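Local coordinates for Glucose/sorbosone dehydrogenases (Escherichia coli K12, PDB 2G8S), which belongs to the glucose/sorbosone dehydrogenase family, folds as a beta-propeller and carries a bound calcium ion, at residues I83-S88 with T113-V118. Residues are numbered along the deposited sequence; the frame is centred on the assembly and turned at random. Where two conformers were deposited one is given.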
loop_
_atom_site.group_PDB
_atom_site.type_symbol
_atom_site.label_atom_id
_atom_site.label_comp_id
_atom_site.label_asym_id
_atom_site.label_seq_id
_atom_site.Cartn_x
_atom_site.Cartn_y
_atom_site.Cartn_z
ATOM N N ILE A 83 5.907 10.428 -12.375
ATOM C CA ILE A 83 5.898 9.390 -11.350
ATOM C C ILE A 83 5.574 10.009 -9.999
ATOM O O ILE A 83 5.975 11.141 -9.714
ATOM C CB ILE A 83 7.200 8.540 -11.309
ATOM C CG1 ILE A 83 8.383 9.320 -10.750
ATOM C CG2 ILE A 83 7.502 7.951 -12.682
ATOM C CD1 ILE A 83 9.518 8.408 -10.253
ATOM N N TRP A 84 4.790 9.278 -9.215
ATOM C CA TRP A 84 4.373 9.706 -7.887
ATOM C C TRP A 84 5.120 8.921 -6.821
ATOM O O TRP A 84 5.363 7.718 -6.980
ATOM C CB TRP A 84 2.865 9.481 -7.713
ATOM C CG TRP A 84 1.997 10.434 -8.485
ATOM C CD1 TRP A 84 1.820 10.487 -9.848
ATOM C CD2 TRP A 84 1.190 11.480 -7.935
ATOM N NE1 TRP A 84 0.947 11.508 -10.174
ATOM C CE2 TRP A 84 0.544 12.132 -9.018
ATOM C CE3 TRP A 84 0.942 11.929 -6.626
ATOM C CZ2 TRP A 84 -0.347 13.205 -8.824
ATOM C CZ3 TRP A 84 0.073 12.998 -6.434
ATOM C CH2 TRP A 84 -0.564 13.623 -7.526
ATOM N N LEU A 85 5.477 9.598 -5.730
ATOM C CA LEU A 85 6.127 8.947 -4.589
ATOM C C LEU A 85 5.415 9.329 -3.299
ATOM O O LEU A 85 4.904 10.451 -3.164
ATOM C CB LEU A 85 7.599 9.363 -4.459
ATOM C CG LEU A 85 8.542 9.096 -5.641
ATOM C CD1 LEU A 85 9.891 9.795 -5.462
ATOM C CD2 LEU A 85 8.757 7.590 -5.816
ATOM N N SER A 86 5.382 8.396 -2.350
ATOM C CA SER A 86 4.975 8.731 -0.997
ATOM C C SER A 86 6.117 8.431 -0.035
ATOM O O SER A 86 6.979 7.601 -0.309
ATOM C CB SER A 86 3.717 7.959 -0.591
ATOM O OG SER A 86 3.959 6.562 -0.516
ATOM N N TYR A 87 6.125 9.124 1.094
ATOM C CA TYR A 87 7.236 9.019 2.038
ATOM C C TYR A 87 6.805 9.577 3.383
ATOM O O TYR A 87 5.797 10.265 3.465
ATOM C CB TYR A 87 8.473 9.776 1.504
ATOM C CG TYR A 87 8.274 11.266 1.269
ATOM C CD1 TYR A 87 8.778 12.202 2.178
ATOM C CD2 TYR A 87 7.621 11.746 0.120
ATOM C CE1 TYR A 87 8.612 13.574 1.970
ATOM C CE2 TYR A 87 7.454 13.128 -0.094
ATOM C CZ TYR A 87 7.947 14.026 0.843
ATOM O OH TYR A 87 7.800 15.383 0.654
ATOM N N SER A 88 7.558 9.271 4.432
ATOM C CA SER A 88 7.318 9.943 5.712
ATOM C C SER A 88 8.187 11.188 5.821
ATOM O O SER A 88 9.328 11.209 5.355
ATOM C CB SER A 88 7.547 8.997 6.887
ATOM O OG SER A 88 8.789 8.340 6.793
ATOM N N THR A 113 12.692 14.822 -12.114
ATOM C CA THR A 113 12.830 16.279 -12.213
ATOM C C THR A 113 11.615 17.023 -11.665
ATOM O O THR A 113 10.474 16.563 -11.776
ATOM C CB THR A 113 13.122 16.734 -13.664
ATOM O OG1 THR A 113 12.038 16.369 -14.521
ATOM C CG2 THR A 113 14.412 16.091 -14.167
ATOM N N ASP A 114 11.887 18.186 -11.070
ATOM C CA ASP A 114 10.863 19.092 -10.546
ATOM C C ASP A 114 9.895 18.414 -9.586
ATOM O O ASP A 114 8.700 18.721 -9.584
ATOM C CB ASP A 114 10.092 19.784 -11.678
ATOM C CG ASP A 114 10.933 20.793 -12.437
ATOM O OD1 ASP A 114 11.966 21.250 -11.904
ATOM O OD2 ASP A 114 10.546 21.128 -13.582
ATOM N N PHE A 115 10.401 17.490 -8.774
ATOM C CA PHE A 115 9.533 16.866 -7.770
ATOM C C PHE A 115 8.866 17.921 -6.893
ATOM O O PHE A 115 9.512 18.885 -6.478
ATOM C CB PHE A 115 10.291 15.878 -6.880
ATOM C CG PHE A 115 9.386 15.065 -6.005
ATOM C CD1 PHE A 115 8.809 13.895 -6.488
ATOM C CD2 PHE A 115 9.096 15.474 -4.708
ATOM C CE1 PHE A 115 7.964 13.142 -5.688
ATOM C CE2 PHE A 115 8.247 14.736 -3.908
ATOM C CZ PHE A 115 7.681 13.560 -4.401
ATOM N N ARG A 116 7.578 17.729 -6.623
ATOM C CA ARG A 116 6.820 18.617 -5.734
ATOM C C ARG A 116 5.909 17.806 -4.815
ATOM O O ARG A 116 5.315 16.825 -5.247
ATOM C CB ARG A 116 5.991 19.623 -6.547
ATOM C CG ARG A 116 4.927 18.997 -7.452
ATOM C CD ARG A 116 4.278 20.037 -8.350
ATOM N NE ARG A 116 3.556 21.036 -7.570
ATOM C CZ ARG A 116 2.247 21.251 -7.635
ATOM N NH1 ARG A 116 1.486 20.546 -8.466
ATOM N NH2 ARG A 116 1.701 22.185 -6.870
ATOM N N THR A 117 5.802 18.226 -3.561
ATOM C CA THR A 117 4.913 17.565 -2.621
ATOM C C THR A 117 3.554 18.258 -2.690
ATOM O O THR A 117 3.436 19.473 -2.461
ATOM C CB THR A 117 5.508 17.574 -1.204
ATOM O OG1 THR A 117 6.750 16.854 -1.218
ATOM C CG2 THR A 117 4.560 16.915 -0.204
ATOM N N VAL A 118 2.528 17.482 -3.027
ATOM C CA VAL A 118 1.198 18.039 -3.233
ATOM C C VAL A 118 0.185 17.719 -2.137
ATOM O O VAL A 118 -0.863 18.342 -2.078
ATOM C CB VAL A 118 0.603 17.657 -4.620
ATOM C CG1 VAL A 118 1.546 18.042 -5.729
ATOM C CG2 VAL A 118 0.267 16.172 -4.691
#
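Within one blade of this beta-propeller, Ile83-Ser88 and Thr113-Val118 are not neighbours in the sheet: strand 96-105 runs between them and pairs antiparallel with both. The axes of 83-88 and 115-118 come no closer than 8.8 Å and run 59° apart, an angle consistent with the blade's twist; with a strand between them, the contact is made by side chains alone, reaching past the middle strand.

One polar link joins them. Tyr87 OH and Thr117 OG1 lie 2.6 Å apart in a short hydrogen bond that either hydroxyl could donate. Tyr87 holds its CG in the crowded position between backbone N and carbonyl carbon (chi1 60°), and the phenol points across to the outer strand; Thr117 OG1 meets it at the ring edge, in plane.

The apolar contacts fall in two groups. On the same side as Tyr87, Phe115 turns its ring inward with CG anti to the backbone N (chi1 -170°). Phe115 CE1 meets Leu85 CD1 at 3.9 Å and lies close to Leu85 CB, while Phe115 CE2 is 4.2 Å from Tyr87 CE2, a looser touch. Pro58, from a loop, packs on both Leu85 and Phe115.

Trp84 leaves its strand on the other side, where Phe137 meets it edge-to-face and Tyr102 of the middle strand also packs. The Trp84 and Val118 side chains cross at about a right angle, with Trp84 CZ3 3.6 Å from Val118 CG2.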